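Uncharacterized protein MT2708 (Mycobacterium tuberculosis, PDB 2FGG) is of unknown function but belongs to the Rv2632c-like family, related to M. tuberculosis Rv1738. Local coordinates at residues E22-K27 with E58-R63. Numbering follows the deposited sequence.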
loop_
_atom_site.group_PDB
_atom_site.type_symbol
_atom_site.label_atom_id
_atom_site.label_comp_id
_atom_site.label_asym_id
_atom_site.label_seq_id
_atom_site.Cartn_x
_atom_site.Cartn_y
_atom_site.Cartn_z
ATOM N N GLU A 22 -9.773 -3.831 18.025
ATOM C CA GLU A 22 -8.591 -3.356 18.799
ATOM C C GLU A 22 -7.514 -2.388 18.214
ATOM O O GLU A 22 -6.953 -1.634 19.014
ATOM C CB GLU A 22 -7.915 -4.515 19.577
ATOM C CG GLU A 22 -6.851 -5.329 18.810
ATOM C CD GLU A 22 -7.329 -6.715 18.374
ATOM O OE1 GLU A 22 -6.737 -7.272 17.424
ATOM O OE2 GLU A 22 -8.283 -7.252 18.985
ATOM N N ARG A 23 -7.157 -2.353 16.920
ATOM C CA ARG A 23 -7.447 -3.227 15.763
ATOM C C ARG A 23 -7.607 -2.270 14.594
ATOM O O ARG A 23 -8.633 -2.256 13.924
ATOM C CB ARG A 23 -8.692 -4.110 15.877
ATOM C CG ARG A 23 -8.555 -5.539 15.319
ATOM C CD ARG A 23 -7.290 -5.759 14.467
ATOM N NE ARG A 23 -6.742 -7.103 14.679
ATOM C CZ ARG A 23 -5.489 -7.472 14.413
ATOM N NH1 ARG A 23 -4.617 -6.603 13.914
ATOM N NH2 ARG A 23 -5.101 -8.721 14.650
ATOM N N THR A 24 -6.585 -1.453 14.370
ATOM C CA THR A 24 -6.623 -0.429 13.334
ATOM C C THR A 24 -6.106 -0.934 11.976
ATOM O O THR A 24 -5.081 -1.608 11.896
ATOM C CB THR A 24 -5.955 0.904 13.809
ATOM O OG1 THR A 24 -5.218 1.506 12.739
ATOM C CG2 THR A 24 -5.032 0.675 14.998
ATOM N N ARG A 25 -6.847 -0.612 10.919
ATOM C CA ARG A 25 -6.547 -1.086 9.570
ATOM C C ARG A 25 -6.405 0.062 8.585
ATOM O O ARG A 25 -7.205 0.987 8.576
ATOM C CB ARG A 25 -7.644 -2.031 9.072
ATOM C CG ARG A 25 -7.399 -2.602 7.679
ATOM C CD ARG A 25 -8.643 -2.480 6.809
ATOM N NE ARG A 25 -9.632 -3.507 7.114
ATOM C CZ ARG A 25 -10.934 -3.406 6.854
ATOM N NH1 ARG A 25 -11.428 -2.312 6.285
ATOM N NH2 ARG A 25 -11.747 -4.401 7.179
ATOM N N ALA A 26 -5.380 -0.013 7.750
ATOM C CA ALA A 26 -5.197 0.959 6.689
ATOM C C ALA A 26 -5.295 0.311 5.316
ATOM O O ALA A 26 -4.854 -0.820 5.106
ATOM C CB ALA A 26 -3.882 1.694 6.841
ATOM N N LYS A 27 -5.908 1.047 4.398
ATOM C CA LYS A 27 -5.969 0.682 3.001
ATOM C C LYS A 27 -5.326 1.807 2.197
ATOM O O LYS A 27 -5.675 2.973 2.385
ATOM C CB LYS A 27 -7.417 0.459 2.579
ATOM C CG LYS A 27 -8.002 -0.839 3.118
ATOM C CD LYS A 27 -9.486 -0.959 2.839
ATOM C CE LYS A 27 -9.963 -2.350 3.157
ATOM N NZ LYS A 27 -11.250 -2.629 2.479
ATOM N N GLU A 58 0.069 4.789 12.156
ATOM C CA GLU A 58 1.302 4.777 11.365
ATOM C C GLU A 58 1.848 3.368 11.089
ATOM O O GLU A 58 2.456 3.132 10.046
ATOM C CB GLU A 58 2.373 5.680 11.994
ATOM C CG GLU A 58 2.911 5.213 13.334
ATOM C CD GLU A 58 3.619 6.300 14.106
ATOM O OE1 GLU A 58 3.582 7.472 13.691
ATOM O OE2 GLU A 58 4.207 5.988 15.152
ATOM N N LEU A 59 1.633 2.435 12.012
ATOM C CA LEU A 59 2.009 1.043 11.780
ATOM C C LEU A 59 1.117 0.390 10.728
ATOM O O LEU A 59 1.592 -0.388 9.902
ATOM C CB LEU A 59 1.971 0.238 13.082
ATOM C CG LEU A 59 2.356 -1.246 13.051
ATOM C CD1 LEU A 59 3.646 -1.488 12.287
ATOM C CD2 LEU A 59 2.464 -1.800 14.466
ATOM N N ALA A 60 -0.174 0.696 10.768
ATOM C CA ALA A 60 -1.101 0.193 9.773
ATOM C C ALA A 60 -0.751 0.753 8.405
ATOM O O ALA A 60 -0.736 0.017 7.430
ATOM C CB ALA A 60 -2.515 0.542 10.136
ATOM N N ILE A 61 -0.474 2.050 8.332
ATOM C CA ILE A 61 -0.114 2.677 7.067
ATOM C C ILE A 61 1.167 2.059 6.519
ATOM O O ILE A 61 1.249 1.738 5.340
ATOM C CB ILE A 61 0.065 4.204 7.203
ATOM C CG1 ILE A 61 -1.247 4.871 7.614
ATOM C CG2 ILE A 61 0.521 4.805 5.892
ATOM C CD1 ILE A 61 -1.084 6.330 7.988
ATOM N N ALA A 62 2.163 1.879 7.379
ATOM C CA ALA A 62 3.415 1.263 6.976
ATOM C C ALA A 62 3.182 -0.121 6.362
ATOM O O ALA A 62 3.741 -0.442 5.325
ATOM C CB ALA A 62 4.377 1.193 8.159
ATOM N N ARG A 63 2.354 -0.936 6.998
ATOM C CA ARG A 63 2.050 -2.277 6.483
ATOM C C ARG A 63 1.230 -2.233 5.188
ATOM O O ARG A 63 1.436 -3.051 4.292
ATOM C CB ARG A 63 1.355 -3.110 7.549
ATOM C CG ARG A 63 2.197 -3.260 8.787
ATOM C CD ARG A 63 1.523 -4.048 9.865
ATOM N NE ARG A 63 2.534 -4.625 10.741
ATOM C CZ ARG A 63 2.354 -4.909 12.022
ATOM N NH1 ARG A 63 1.191 -4.667 12.598
ATOM N NH2 ARG A 63 3.349 -5.425 12.729
#
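Ala26 and Ala60 meet methyl to methyl, their CB atoms 3.7 Å apart, where strand 24-27 packs against helix 58-63. Both methyls are directed at the opposite segment, and with no side chain longer than one carbon between them the two backbones come close: the CA atoms of Ala26 and Ala60 are 5.2 Å apart and the axes approach to 6.9 Å. The Ala26 methyl also presses on the helix backbone, with CB 3.6 Å from Ala60 O and 3.7 Å from Ile61 N, so it rests against the peptide group that links these two residues. In return the Ala60 methyl sits over the strand backbone between Thr24 and Ala26, its CB 3.8 Å from Thr24 O. Thr24, two residues before Ala26 and on the same face of the strand, turns its hydroxyl to this methyl as well, OG1 lying 3.9 Å from Ala60 CB. Ile61 adds a lighter touch from the side. It leaves its backbone heading away from the strand, but with CG1 anti to the carbonyl carbon (chi1 -63°) that branch comes within 4.2 Å of Ala26 CB, and the side chain also packs on Ile17 of the neighbouring strand. The two segments meet by van der Waals contact alone, methyls against methyls, backbone and one hydroxyl oxygen. Arg25 and Lys27 point to the other side of the sheet, where Arg25 forms a salt bridge with Glu18, while Ala64, one turn beyond Ala60, also touches Ala26. The axes of 24-27 and 58-63 run in broadly the same direction, 38° apart. At this point a long helix, 54-83, packs on one face of a three-stranded antiparallel meander, over its middle strand, through an alanine pair; the order is beta-beta-beta-alpha.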